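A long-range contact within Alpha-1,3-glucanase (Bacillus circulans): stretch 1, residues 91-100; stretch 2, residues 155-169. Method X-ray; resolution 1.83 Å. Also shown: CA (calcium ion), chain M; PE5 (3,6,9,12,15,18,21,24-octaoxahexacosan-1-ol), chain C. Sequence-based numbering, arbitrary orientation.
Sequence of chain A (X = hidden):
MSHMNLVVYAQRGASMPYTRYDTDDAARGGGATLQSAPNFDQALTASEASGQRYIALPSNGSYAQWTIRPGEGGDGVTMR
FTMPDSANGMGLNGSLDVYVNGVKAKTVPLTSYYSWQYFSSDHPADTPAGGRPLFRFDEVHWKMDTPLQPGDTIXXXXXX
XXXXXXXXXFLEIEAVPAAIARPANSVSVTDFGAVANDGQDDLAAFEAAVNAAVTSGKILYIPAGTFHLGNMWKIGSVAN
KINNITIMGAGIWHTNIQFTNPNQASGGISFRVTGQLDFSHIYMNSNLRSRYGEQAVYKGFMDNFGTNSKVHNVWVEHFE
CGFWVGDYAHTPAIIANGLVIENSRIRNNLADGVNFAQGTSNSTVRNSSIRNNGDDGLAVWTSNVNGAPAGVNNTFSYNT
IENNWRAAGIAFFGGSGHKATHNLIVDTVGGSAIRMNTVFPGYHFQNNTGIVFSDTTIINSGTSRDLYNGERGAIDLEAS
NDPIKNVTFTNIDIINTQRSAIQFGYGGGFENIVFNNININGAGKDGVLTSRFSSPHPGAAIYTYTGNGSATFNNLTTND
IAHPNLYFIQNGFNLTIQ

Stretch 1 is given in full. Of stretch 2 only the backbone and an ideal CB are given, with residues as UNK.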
# COMPACT_ATOMS: atom_id res chain seq x y z
N GLY A 91 7.11 -20.61 3.61
CA GLY A 91 6.27 -20.16 4.70
C GLY A 91 5.88 -21.29 5.63
O GLY A 91 6.03 -22.48 5.35
N LEU A 92 5.34 -20.89 6.79
CA LEU A 92 4.86 -21.81 7.80
C LEU A 92 3.39 -21.51 8.09
O LEU A 92 2.95 -20.36 7.98
CB LEU A 92 5.68 -21.69 9.09
CG LEU A 92 7.15 -22.07 8.99
CD1 LEU A 92 7.88 -21.65 10.26
CD2 LEU A 92 7.29 -23.58 8.75
N ASN A 93 2.65 -22.54 8.48
CA ASN A 93 1.27 -22.36 8.90
C ASN A 93 1.17 -22.48 10.42
O ASN A 93 1.84 -23.33 11.02
CB ASN A 93 0.36 -23.39 8.23
CG ASN A 93 0.34 -23.24 6.71
OD1 ASN A 93 0.59 -22.16 6.19
ND2 ASN A 93 0.03 -24.32 6.01
N GLY A 94 0.35 -21.64 11.01
CA GLY A 94 0.23 -21.58 12.46
C GLY A 94 -1.09 -20.98 12.84
O GLY A 94 -2.07 -21.06 12.08
N SER A 95 -1.14 -20.33 14.00
CA SER A 95 -2.40 -19.81 14.50
C SER A 95 -2.14 -18.98 15.75
O SER A 95 -1.09 -19.10 16.39
CB SER A 95 -3.38 -20.95 14.83
OG SER A 95 -2.89 -21.75 15.90
N LEU A 96 -3.12 -18.15 16.09
CA LEU A 96 -3.20 -17.50 17.39
C LEU A 96 -4.64 -17.58 17.88
O LEU A 96 -5.57 -17.64 17.07
CB LEU A 96 -2.72 -16.04 17.34
CG LEU A 96 -1.21 -15.80 17.28
CD1 LEU A 96 -0.91 -14.33 17.03
CD2 LEU A 96 -0.51 -16.26 18.57
N ASP A 97 -4.82 -17.58 19.19
CA ASP A 97 -6.13 -17.69 19.82
C ASP A 97 -6.65 -16.32 20.22
O ASP A 97 -5.88 -15.43 20.58
CB ASP A 97 -6.07 -18.59 21.06
CG ASP A 97 -5.87 -20.07 20.72
OD1 ASP A 97 -6.02 -20.44 19.54
OD2 ASP A 97 -5.55 -20.86 21.63
N VAL A 98 -7.97 -16.16 20.16
CA VAL A 98 -8.65 -14.91 20.51
C VAL A 98 -9.58 -15.20 21.68
O VAL A 98 -10.39 -16.13 21.62
CB VAL A 98 -9.44 -14.35 19.32
CG1 VAL A 98 -10.13 -13.03 19.69
CG2 VAL A 98 -8.53 -14.19 18.10
N TYR A 99 -9.46 -14.41 22.75
CA TYR A 99 -10.35 -14.47 23.89
C TYR A 99 -11.06 -13.14 24.05
O TYR A 99 -10.46 -12.08 23.84
CB TYR A 99 -9.60 -14.80 25.20
CG TYR A 99 -8.94 -16.17 25.22
CD1 TYR A 99 -7.73 -16.39 24.57
CD2 TYR A 99 -9.53 -17.23 25.89
CE1 TYR A 99 -7.13 -17.63 24.59
CE2 TYR A 99 -8.93 -18.48 25.92
CZ TYR A 99 -7.73 -18.67 25.27
OH TYR A 99 -7.13 -19.91 25.29
N VAL A 100 -12.34 -13.18 24.42
CA VAL A 100 -13.09 -11.98 24.76
C VAL A 100 -13.57 -12.13 26.18
O VAL A 100 -14.30 -13.08 26.50
CB VAL A 100 -14.26 -11.74 23.80
CG1 VAL A 100 -14.98 -10.46 24.19
CG2 VAL A 100 -13.76 -11.66 22.37
N UNK A 155 -8.15 -10.43 23.79
CA UNK A 155 -6.81 -10.93 24.03
C UNK A 155 -6.38 -11.78 22.85
O UNK A 155 -7.16 -12.62 22.38
CB UNK A 155 -6.74 -11.73 25.33
N UNK A 156 -5.17 -11.53 22.36
CA UNK A 156 -4.51 -12.38 21.37
C UNK A 156 -3.46 -13.19 22.10
O UNK A 156 -2.55 -12.62 22.71
CB UNK A 156 -3.89 -11.56 20.24
N UNK A 157 -3.56 -14.52 22.05
CA UNK A 157 -2.71 -15.35 22.89
C UNK A 157 -2.13 -16.51 22.09
O UNK A 157 -2.83 -17.16 21.30
CB UNK A 157 -3.50 -15.87 24.09
N UNK A 158 -0.84 -16.78 22.31
CA UNK A 158 -0.22 -17.97 21.74
C UNK A 158 -0.59 -19.20 22.56
O UNK A 158 -0.53 -19.18 23.80
CB UNK A 158 1.30 -17.81 21.67
N UNK A 159 -0.95 -20.28 21.88
CA UNK A 159 -1.39 -21.50 22.54
C UNK A 159 -0.23 -22.50 22.61
O UNK A 159 0.92 -22.16 22.32
CB UNK A 159 -2.59 -22.11 21.81
N UNK A 160 -0.55 -23.74 22.98
CA UNK A 160 0.40 -24.83 22.93
C UNK A 160 0.56 -25.49 21.58
O UNK A 160 1.26 -26.50 21.47
CB UNK A 160 -0.01 -25.89 23.95
N UNK A 161 -0.08 -24.93 20.54
CA UNK A 161 -0.11 -25.59 19.24
C UNK A 161 1.28 -25.81 18.64
O UNK A 161 1.54 -26.85 18.04
CB UNK A 161 -0.96 -24.77 18.27
N UNK A 162 2.17 -24.82 18.75
CA UNK A 162 3.45 -24.95 18.05
C UNK A 162 4.54 -24.23 18.83
O UNK A 162 4.29 -23.65 19.89
CB UNK A 162 3.35 -24.39 16.63
N UNK A 163 5.76 -24.28 18.29
CA UNK A 163 6.96 -23.66 18.85
C UNK A 163 7.25 -22.28 18.29
O UNK A 163 8.28 -21.69 18.64
CB UNK A 163 8.17 -24.56 18.60
N UNK A 164 6.40 -21.76 17.40
CA UNK A 164 6.76 -20.56 16.67
C UNK A 164 6.56 -19.33 17.54
O UNK A 164 5.61 -19.25 18.32
CB UNK A 164 5.94 -20.45 15.38
N UNK A 165 7.47 -18.36 17.40
CA UNK A 165 7.27 -17.05 18.00
C UNK A 165 6.44 -16.20 17.05
O UNK A 165 6.79 -16.06 15.87
CB UNK A 165 8.61 -16.38 18.31
N UNK A 166 5.35 -15.66 17.55
CA UNK A 166 4.51 -14.75 16.80
C UNK A 166 4.75 -13.33 17.31
O UNK A 166 5.25 -13.12 18.41
CB UNK A 166 3.04 -15.14 16.92
N UNK A 167 4.42 -12.36 16.48
CA UNK A 167 4.40 -10.98 16.92
C UNK A 167 3.07 -10.34 16.55
O UNK A 167 2.52 -10.62 15.49
CB UNK A 167 5.57 -10.20 16.31
N UNK A 168 2.56 -9.49 17.44
CA UNK A 168 1.34 -8.74 17.17
C UNK A 168 1.66 -7.26 17.22
O UNK A 168 2.12 -6.75 18.25
CB UNK A 168 0.24 -9.09 18.17
N UNK A 169 1.39 -6.56 16.12
CA UNK A 169 1.59 -5.11 16.03
C UNK A 169 0.36 -4.36 16.55
O UNK A 169 0.44 -3.62 17.54
CB UNK A 169 1.89 -4.70 14.59
CA CA M . 3.40 -0.95 16.85
C48 PE5 C . -5.33 -20.60 -0.91
C50 PE5 C . -4.12 -19.76 -0.50
O1 PE5 C . -3.35 -20.45 0.44
C1 PE5 C . -2.17 -19.80 0.83
C2 PE5 C . -1.50 -20.53 2.01
O2 PE5 C . -2.34 -20.47 3.13
C3 PE5 C . -1.92 -21.22 4.24
C4 PE5 C . -2.96 -21.11 5.36
O3 PE5 C . -3.16 -19.76 5.69
C5 PE5 C . -4.03 -19.50 6.76
C6 PE5 C . -5.04 -18.41 6.39
O4 PE5 C . -4.55 -17.12 6.66
C7 PE5 C . -4.85 -16.13 5.71
C8 PE5 C . -6.35 -16.09 5.42
O5 PE5 C . -6.58 -15.39 4.24
C9 PE5 C . -7.88 -15.50 3.73
C10 PE5 C . -8.63 -14.21 4.00
O6 PE5 C . -9.82 -14.49 4.67
C11 PE5 C . -10.36 -13.42 5.38
C12 PE5 C . -11.47 -13.90 6.30
O7 PE5 C . -12.65 -13.27 5.88
C13 PE5 C . -13.49 -12.85 6.91
C14 PE5 C . -14.92 -12.80 6.36
O8 PE5 C . -15.08 -13.85 5.45
C15 PE5 C . -16.32 -13.91 4.79
C16 PE5 C . -17.03 -15.21 5.18
O52 PE5 C . -17.01 -16.13 4.11

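Position 155 pairs antiparallel with Tyr99, its N 2.8 Å from Tyr99 O in a hydrogen bond, and its CB lies on the same sheet face as the tyrosine ring. A long side chain, aliphatic or charged, would suit. It is Arg155, whose CD packs obliquely against that ring and whose NH1 donates to the side chain at 157.

Position 156 turns its CB to the opposite face, with Val98, its non-hydrogen-bonded partner. A branched aliphatic is the natural choice. Ile156 sends CG2 to 3.7 Å from Leu96 CD1 and CD1 to 4.0 Å from Val98 CG2.

Position 157 exchanges two backbone hydrogen bonds with Asp97, and its CB sits 4.1 Å from Tyr99 CE1. Many extended side chains fit; Gln157 CB meets the ring obliquely, and OE1 accepts from Arg155.

At 158 the CB lies 3.9 Å from Leu96 CD2, but the CA-to-CB bond points away, leaving room for a long side chain, apolar or charged. Lys158 reaches the loop, where NZ donates to the backbone O of 162 and 164.

Position 159 points toward stretch 1, its CB a tight 3.2 Å from Asp97 OD2. Something small and polar is favoured: Ser159 OG shares water 3 with Ser95 OG and Asp97 OD1, and accepts from the N of 161.

Position 160, pointing away, sets no demand from stretch 1; it is Gly160. Position 161 faces Ser95 OG at 4.3 Å from its CB, and small residues suit; Ala161 does.

At 162 the CB points toward stretch 1 but stays beyond its direct reach, so a polar side chain could bridge the gap. Asp162 OD2 accepts hydrogen bonds from water 1, held also by Asn93 O, and water 4, held also by Ser95 OG. Its OD1 forms a salt bridge with Lys158 NZ, 2.7 Å away.

Position 163 is out of reach and permissive: Ser163. Position 164 points toward stretch 1, where Leu92 invites an aliphatic; Leu164 CD2 meets Leu92 CD1 at 3.8 Å. Position 165 is out of reach, so many residues would do; it is Glu165.

Position 166 looks across Leu96 toward Gly94, whose missing side chain leaves room, and toward the backbone N of Ser95, a donor on offer. A large aromatic with a polar tip answers both. Tyr166 lays one ring face over Leu96 CD2, while its OH accepts from Ser95 N at 3.0 Å and donates to Asp162 OD2 at a very short 2.5 Å. A CB on Gly94 would clash with that OH.

At 167 an ideal CB would point away, so stretch 1 sets no preference; it is Gly167. Position 168 points toward stretch 1, suiting an aliphatic; Val168 CG2 touches Leu96 CD1 at 4.0 Å. Position 169 lies near the calcium ion, calling for an oxygen ligand; Asp169 OD1 binds it at 2.4 Å.

Stretch 2 155-169: RIQKSGADSLEYGVD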
# COMPACT_ATOMS: atom_id res chain seq x y z
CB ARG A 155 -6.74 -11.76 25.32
CG ARG A 155 -5.41 -12.48 25.51
CD ARG A 155 -5.41 -13.38 26.73
NE ARG A 155 -5.61 -12.63 27.96
CZ ARG A 155 -5.27 -13.08 29.17
NH1 ARG A 155 -4.70 -14.27 29.30
NH2 ARG A 155 -5.49 -12.34 30.24
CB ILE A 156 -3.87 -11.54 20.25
CG1 ILE A 156 -4.87 -10.54 19.64
CG2 ILE A 156 -3.28 -12.46 19.18
CD1 ILE A 156 -6.15 -11.16 19.10
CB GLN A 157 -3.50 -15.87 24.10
CG GLN A 157 -2.71 -16.81 25.01
CD GLN A 157 -3.40 -17.06 26.34
OE1 GLN A 157 -3.92 -16.13 26.97
NE2 GLN A 157 -3.42 -18.32 26.77
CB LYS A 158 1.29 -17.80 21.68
CG LYS A 158 1.99 -19.04 21.17
CD LYS A 158 3.50 -18.86 21.11
CE LYS A 158 4.21 -20.23 21.01
NZ LYS A 158 3.93 -20.97 19.73
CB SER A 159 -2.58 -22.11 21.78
OG SER A 159 -2.14 -22.73 20.58
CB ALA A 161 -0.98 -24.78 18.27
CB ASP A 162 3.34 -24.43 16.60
CG ASP A 162 3.01 -22.94 16.52
OD1 ASP A 162 3.61 -22.13 17.28
OD2 ASP A 162 2.16 -22.56 15.69
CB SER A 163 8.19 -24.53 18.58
OG SER A 163 8.09 -25.79 19.20
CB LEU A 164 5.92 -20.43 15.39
CG LEU A 164 5.93 -21.62 14.44
CD1 LEU A 164 5.07 -21.33 13.20
CD2 LEU A 164 7.35 -22.01 14.04
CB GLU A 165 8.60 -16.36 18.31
CG GLU A 165 8.45 -14.88 18.66
CD GLU A 165 9.71 -14.26 19.26
OE1 GLU A 165 10.49 -15.00 19.89
OE2 GLU A 165 9.91 -13.03 19.12
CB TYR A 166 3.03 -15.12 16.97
CG TYR A 166 2.68 -16.48 16.43
CD1 TYR A 166 2.87 -17.62 17.20
CD2 TYR A 166 2.15 -16.62 15.15
CE1 TYR A 166 2.56 -18.87 16.70
CE2 TYR A 166 1.83 -17.86 14.65
CZ TYR A 166 2.03 -18.98 15.44
OH TYR A 166 1.72 -20.22 14.94
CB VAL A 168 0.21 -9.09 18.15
CG1 VAL A 168 -1.05 -8.32 17.78
CG2 VAL A 168 -0.06 -10.58 18.11
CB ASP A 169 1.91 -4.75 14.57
CG ASP A 169 2.40 -3.33 14.40
OD1 ASP A 169 2.53 -2.59 15.40
OD2 ASP A 169 2.65 -2.95 13.23
O HOH W 1 2.50 -24.21 13.33
O HOH W 2 -0.79 -20.38 18.76
O HOH W 3 -3.52 -21.46 18.50
O HOH W 4 -0.59 -23.31 15.39
O HOH W 5 3.30 1.14 18.17
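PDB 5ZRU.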